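Local coordinates for tyrosinase (Burkholderia thailandensis, PDB 5ZRD), which is a dicopper monooxygenase that probably hydroxylates monophenols to catechols and oxidises these to quinones, and is suited to catechol production at acidic pH, at residues A[249-262]-A[340-354]. Residues are numbered along the deposited sequence; the frame is centred on the assembly and turned at random.
Sequences NYTVFSNTTSASVW and LDIIRNYPGTNASDS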
loop_
_atom_site.group_PDB
_atom_site.type_symbol
_atom_site.label_atom_id
_atom_site.label_comp_id
_atom_site.label_asym_id
_atom_site.label_seq_id
_atom_site.Cartn_x
_atom_site.Cartn_y
_atom_site.Cartn_z
ATOM N N ASN A 249 -38.678 14.274 11.367
ATOM C CA ASN A 249 -38.626 12.890 10.887
ATOM C C ASN A 249 -37.406 12.216 11.532
ATOM O O ASN A 249 -36.533 12.893 12.052
ATOM C CB ASN A 249 -38.596 12.830 9.356
ATOM C CG ASN A 249 -37.377 13.493 8.738
ATOM O OD1 ASN A 249 -36.244 13.039 8.921
ATOM N ND2 ASN A 249 -37.594 14.548 7.963
ATOM N N TYR A 250 -37.337 10.901 11.460
ATOM C CA TYR A 250 -36.307 10.133 12.102
ATOM C C TYR A 250 -34.937 10.443 11.476
ATOM O O TYR A 250 -33.952 10.565 12.175
ATOM C CB TYR A 250 -36.576 8.628 12.037
ATOM C CG TYR A 250 -35.425 7.855 12.619
ATOM C CD1 TYR A 250 -35.197 7.841 13.981
ATOM C CD2 TYR A 250 -34.492 7.235 11.804
ATOM C CE1 TYR A 250 -34.084 7.215 14.533
ATOM C CE2 TYR A 250 -33.372 6.609 12.334
ATOM C CZ TYR A 250 -33.170 6.598 13.703
ATOM O OH TYR A 250 -32.079 5.964 14.212
ATOM N N THR A 251 -34.866 10.581 10.175
ATOM C CA THR A 251 -33.560 10.848 9.563
ATOM C C THR A 251 -32.894 12.065 10.232
ATOM O O THR A 251 -31.743 11.954 10.656
ATOM C CB THR A 251 -33.656 10.956 8.040
ATOM O OG1 THR A 251 -34.222 9.741 7.540
ATOM C CG2 THR A 251 -32.304 11.164 7.396
ATOM N N VAL A 252 -33.596 13.184 10.408
ATOM C CA VAL A 252 -32.924 14.378 10.856
ATOM C C VAL A 252 -32.945 14.447 12.379
ATOM O O VAL A 252 -32.139 15.180 12.967
ATOM C CB VAL A 252 -33.509 15.639 10.211
ATOM C CG1 VAL A 252 -33.399 15.536 8.707
ATOM C CG2 VAL A 252 -34.934 15.942 10.649
ATOM N N PHE A 253 -33.838 13.662 13.002
ATOM C CA PHE A 253 -33.791 13.491 14.425
ATOM C C PHE A 253 -32.508 12.754 14.821
ATOM O O PHE A 253 -31.937 13.023 15.884
ATOM C CB PHE A 253 -34.995 12.708 14.956
ATOM C CG PHE A 253 -34.943 12.387 16.430
ATOM C CD1 PHE A 253 -35.167 13.374 17.369
ATOM C CD2 PHE A 253 -34.581 11.128 16.872
ATOM C CE1 PHE A 253 -35.114 13.088 18.727
ATOM C CE2 PHE A 253 -34.500 10.832 18.228
ATOM C CZ PHE A 253 -34.774 11.814 19.157
ATOM N N SER A 254 -32.071 11.831 13.966
ATOM C CA SER A 254 -31.115 10.830 14.363
ATOM C C SER A 254 -29.700 11.399 14.508
ATOM O O SER A 254 -28.964 10.852 15.289
ATOM C CB SER A 254 -31.110 9.673 13.411
ATOM O OG SER A 254 -30.531 10.049 12.175
ATOM N N ASN A 255 -29.286 12.424 13.772
ATOM C CA ASN A 255 -27.829 12.653 13.664
ATOM C C ASN A 255 -27.499 14.040 13.095
ATOM O O ASN A 255 -28.305 14.645 12.412
ATOM C CB ASN A 255 -27.167 11.562 12.818
ATOM C CG ASN A 255 -27.365 11.702 11.323
ATOM O OD1 ASN A 255 -26.535 12.320 10.652
ATOM N ND2 ASN A 255 -28.411 11.078 10.770
ATOM N N THR A 256 -26.272 14.483 13.328
ATOM C CA THR A 256 -25.832 15.846 12.979
ATOM C C THR A 256 -25.622 16.007 11.479
ATOM O O THR A 256 -25.739 17.125 10.956
ATOM C CB THR A 256 -24.549 16.230 13.731
ATOM O OG1 THR A 256 -23.584 15.175 13.615
ATOM C CG2 THR A 256 -24.812 16.499 15.201
ATOM N N THR A 257 -25.251 14.953 10.774
ATOM C CA THR A 257 -25.010 15.127 9.324
ATOM C C THR A 257 -26.358 15.384 8.630
ATOM O O THR A 257 -26.518 16.347 7.838
ATOM C CB THR A 257 -24.318 13.904 8.693
ATOM O OG1 THR A 257 -23.178 13.534 9.469
ATOM C CG2 THR A 257 -23.886 14.125 7.261
ATOM N N SER A 258 -27.320 14.513 8.905
ATOM C CA SER A 258 -28.648 14.649 8.295
ATOM C C SER A 258 -29.254 16.021 8.647
ATOM O O SER A 258 -29.761 16.715 7.785
ATOM C CB SER A 258 -29.569 13.500 8.686
ATOM O OG SER A 258 -28.999 12.229 8.342
ATOM N N ALA A 259 -29.167 16.423 9.898
ATOM C CA ALA A 259 -29.828 17.641 10.341
ATOM C C ALA A 259 -29.192 18.862 9.642
ATOM O O ALA A 259 -29.868 19.748 9.192
ATOM C CB ALA A 259 -29.745 17.714 11.855
ATOM N N SER A 260 -27.878 18.865 9.503
ATOM C CA SER A 260 -27.165 19.996 8.908
ATOM C C SER A 260 -27.654 20.230 7.471
ATOM O O SER A 260 -27.981 21.406 7.076
ATOM C CB SER A 260 -25.676 19.800 8.978
ATOM O OG SER A 260 -24.995 20.748 8.176
ATOM N N VAL A 261 -27.739 19.140 6.714
ATOM C CA VAL A 261 -28.127 19.240 5.314
ATOM C C VAL A 261 -29.613 19.641 5.234
ATOM O O VAL A 261 -30.021 20.505 4.405
ATOM C CB VAL A 261 -27.799 17.952 4.522
ATOM C CG1 VAL A 261 -28.265 18.030 3.068
ATOM C CG2 VAL A 261 -26.308 17.649 4.558
ATOM N N TRP A 262 -30.429 19.053 6.091
ATOM C CA TRP A 262 -31.837 19.464 6.192
ATOM C C TRP A 262 -31.924 20.974 6.475
ATOM O O TRP A 262 -32.735 21.693 5.875
ATOM C CB TRP A 262 -32.570 18.656 7.274
ATOM C CG TRP A 262 -34.040 18.946 7.360
ATOM C CD1 TRP A 262 -34.645 19.943 8.080
ATOM C CD2 TRP A 262 -35.098 18.218 6.723
ATOM N NE1 TRP A 262 -35.997 19.897 7.911
ATOM C CE2 TRP A 262 -36.306 18.835 7.100
ATOM C CE3 TRP A 262 -35.139 17.098 5.893
ATOM C CZ2 TRP A 262 -37.548 18.389 6.642
ATOM C CZ3 TRP A 262 -36.365 16.661 5.433
ATOM C CH2 TRP A 262 -37.552 17.290 5.814
ATOM N N LEU A 340 -40.014 3.237 11.904
ATOM C CA LEU A 340 -39.079 4.262 11.557
ATOM C C LEU A 340 -38.924 4.205 10.041
ATOM O O LEU A 340 -39.146 3.159 9.432
ATOM C CB LEU A 340 -37.741 4.011 12.268
ATOM C CG LEU A 340 -37.764 4.131 13.792
ATOM C CD1 LEU A 340 -36.410 3.759 14.375
ATOM C CD2 LEU A 340 -38.133 5.538 14.227
ATOM N N ASP A 341 -38.550 5.320 9.458
ATOM C CA ASP A 341 -38.147 5.328 8.082
ATOM C C ASP A 341 -36.897 6.208 8.016
ATOM O O ASP A 341 -36.676 7.056 8.854
ATOM C CB ASP A 341 -39.283 5.874 7.209
ATOM C CG ASP A 341 -39.851 7.188 7.743
ATOM O OD1 ASP A 341 -40.724 7.165 8.639
ATOM O OD2 ASP A 341 -39.426 8.250 7.281
ATOM N N ILE A 342 -36.111 5.960 6.988
ATOM C CA ILE A 342 -34.898 6.615 6.690
ATOM C C ILE A 342 -34.964 7.057 5.232
ATOM O O ILE A 342 -35.373 6.296 4.389
ATOM C CB ILE A 342 -33.752 5.630 6.985
ATOM C CG1 ILE A 342 -33.666 5.424 8.501
ATOM C CG2 ILE A 342 -32.422 6.074 6.379
ATOM C CD1 ILE A 342 -32.416 4.766 8.966
ATOM N N ILE A 343 -34.617 8.305 4.943
ATOM C CA ILE A 343 -34.594 8.774 3.556
ATOM C C ILE A 343 -33.412 8.152 2.834
ATOM O O ILE A 343 -32.279 8.448 3.176
ATOM C CB ILE A 343 -34.502 10.301 3.524
ATOM C CG1 ILE A 343 -35.780 10.926 4.082
ATOM C CG2 ILE A 343 -34.154 10.796 2.133
ATOM C CD1 ILE A 343 -35.568 12.319 4.644
ATOM N N ARG A 344 -33.678 7.317 1.838
ATOM C CA ARG A 344 -32.608 6.610 1.133
ATOM C C ARG A 344 -31.601 7.625 0.567
ATOM O O ARG A 344 -31.948 8.556 -0.128
ATOM C CB ARG A 344 -33.177 5.721 0.016
ATOM C CG ARG A 344 -33.123 4.221 0.291
ATOM C CD ARG A 344 -34.178 3.720 1.281
ATOM N NE ARG A 344 -35.515 3.488 0.709
ATOM C CZ ARG A 344 -36.271 2.397 0.907
ATOM N NH1 ARG A 344 -37.510 2.352 0.437
ATOM N NH2 ARG A 344 -35.793 1.363 1.579
ATOM N N ASN A 345 -30.352 7.433 0.908
ATOM C CA ASN A 345 -29.205 8.118 0.306
ATOM C C ASN A 345 -29.106 9.573 0.768
ATOM O O ASN A 345 -28.331 10.339 0.153
ATOM C CB ASN A 345 -29.191 8.014 -1.218
ATOM C CG ASN A 345 -28.797 6.626 -1.707
ATOM O OD1 ASN A 345 -27.838 6.058 -1.220
ATOM N ND2 ASN A 345 -29.493 6.087 -2.696
ATOM N N TYR A 346 -29.865 9.941 1.806
ATOM C CA TYR A 346 -29.714 11.229 2.447
ATOM C C TYR A 346 -28.374 11.271 3.193
ATOM O O TYR A 346 -27.949 10.291 3.742
ATOM C CB TYR A 346 -30.863 11.516 3.414
ATOM C CG TYR A 346 -31.143 12.982 3.648
ATOM C CD1 TYR A 346 -31.814 13.727 2.707
ATOM C CD2 TYR A 346 -30.796 13.625 4.837
ATOM C CE1 TYR A 346 -32.138 15.060 2.921
ATOM C CE2 TYR A 346 -31.066 14.974 5.048
ATOM C CZ TYR A 346 -31.733 15.698 4.069
ATOM O OH TYR A 346 -32.074 17.013 4.236
ATOM N N PRO A 347 -27.728 12.431 3.230
ATOM C CA PRO A 347 -26.506 12.518 4.020
ATOM C C PRO A 347 -26.794 12.014 5.434
ATOM O O PRO A 347 -27.826 12.369 6.006
ATOM C CB PRO A 347 -26.135 14.006 3.981
ATOM C CG PRO A 347 -26.603 14.398 2.615
ATOM C CD PRO A 347 -27.953 13.703 2.539
ATOM N N GLY A 348 -25.885 11.204 5.968
ATOM C CA GLY A 348 -26.124 10.488 7.238
ATOM C C GLY A 348 -26.455 9.013 7.010
ATOM O O GLY A 348 -26.444 8.259 7.948
ATOM N N THR A 349 -26.727 8.601 5.776
ATOM C CA THR A 349 -27.093 7.195 5.496
ATOM C C THR A 349 -25.939 6.472 4.812
ATOM O O THR A 349 -26.157 5.382 4.299
ATOM C CB THR A 349 -28.325 7.047 4.596
ATOM O OG1 THR A 349 -28.059 7.687 3.359
ATOM C CG2 THR A 349 -29.573 7.651 5.179
ATOM N N ASN A 350 -24.741 7.060 4.838
ATOM C CA ASN A 350 -23.582 6.410 4.286
ATOM C C ASN A 350 -22.495 6.089 5.338
ATOM O O ASN A 350 -22.156 6.860 6.258
ATOM C CB ASN A 350 -22.966 7.230 3.168
ATOM C CG ASN A 350 -22.366 6.270 2.162
ATOM O OD1 ASN A 350 -23.083 5.693 1.339
ATOM N ND2 ASN A 350 -21.085 5.996 2.294
ATOM N N ALA A 351 -21.886 4.929 5.158
ATOM C CA ALA A 351 -20.768 4.533 5.968
ATOM C C ALA A 351 -19.632 5.556 5.879
ATOM O O ALA A 351 -18.836 5.666 6.840
ATOM C CB ALA A 351 -20.277 3.176 5.537
ATOM N N SER A 352 -19.506 6.265 4.754
ATOM C CA SER A 352 -18.385 7.213 4.578
ATOM C C SER A 352 -18.630 8.485 5.395
ATOM O O SER A 352 -17.726 9.273 5.557
ATOM C CB SER A 352 -18.132 7.562 3.126
ATOM O OG SER A 352 -17.734 6.417 2.396
ATOM N N ASP A 353 -19.852 8.702 5.844
ATOM C CA ASP A 353 -20.220 9.950 6.452
ATOM C C ASP A 353 -19.588 10.145 7.798
ATOM O O ASP A 353 -19.456 9.222 8.598
ATOM C CB ASP A 353 -21.748 10.069 6.610
ATOM C CG ASP A 353 -22.487 10.101 5.259
ATOM O OD1 ASP A 353 -21.905 10.526 4.243
ATOM O OD2 ASP A 353 -23.667 9.697 5.209
ATOM N N SER A 354 -19.235 11.392 8.032
ATOM C CA SER A 354 -18.767 11.861 9.322
ATOM C C SER A 354 -17.496 11.105 9.776
ATOM O O SER A 354 -16.431 11.325 9.228
ATOM C CB SER A 354 -19.905 11.779 10.299
ATOM O OG SER A 354 -19.572 12.487 11.479
HETATM O O HOH W 1 -39.750 9.566 10.379
HETATM O O HOH W 2 -36.766 9.813 7.890
#
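Leu-340 lays CD1 over one face of the Tyr-250 ring, 4.2 Å from the centroid, in a CH-pi contact. Ser-254 CB takes the opposite face. Ile-342 CG1 and Asp-341 O sit at the ring edge. Tyr-250 OH is hydrogen-bonded to Val-88 O, beside the helix carrying the copper ligand His-94. The Tyr-346 ring has Pro-347 CD over one face and Ser-258 O at its edge, in plane, 3.5 Å from CE2. With CG anti to the backbone N (chi1 -154°), this ring reaches Trp-262, crossing its side chain at about a right angle. Tyr-346 OH lies 3.5 Å from Trp-262 CE3.

Two hydrogen bonds join the segments. Ile-343 N donates to Thr-251 OG1 (3.0 Å, 160° at the hydrogen). Ser-258 OG donates to Pro-347 O at 2.6 Å, in the carbonyl plane and on a lone pair. Asn-255 ND2 donates to Ser-258 OG at 2.8 Å, and Asn-255 OD1 caps helix 256-265 through Ser-258 N. Gly-348 is the third residue of a type II beta turn from Tyr-346 to Thr-349, and its CA lies 3.5 Å from Ser-258 OG.

The side chain of Ser-354 lies about 6 Å from that of the copper ligand His-85. The helical hydroxyls thus satisfy backbone groups of the loop after helix 315-334, fastening it to helices 250-254 and 256-265.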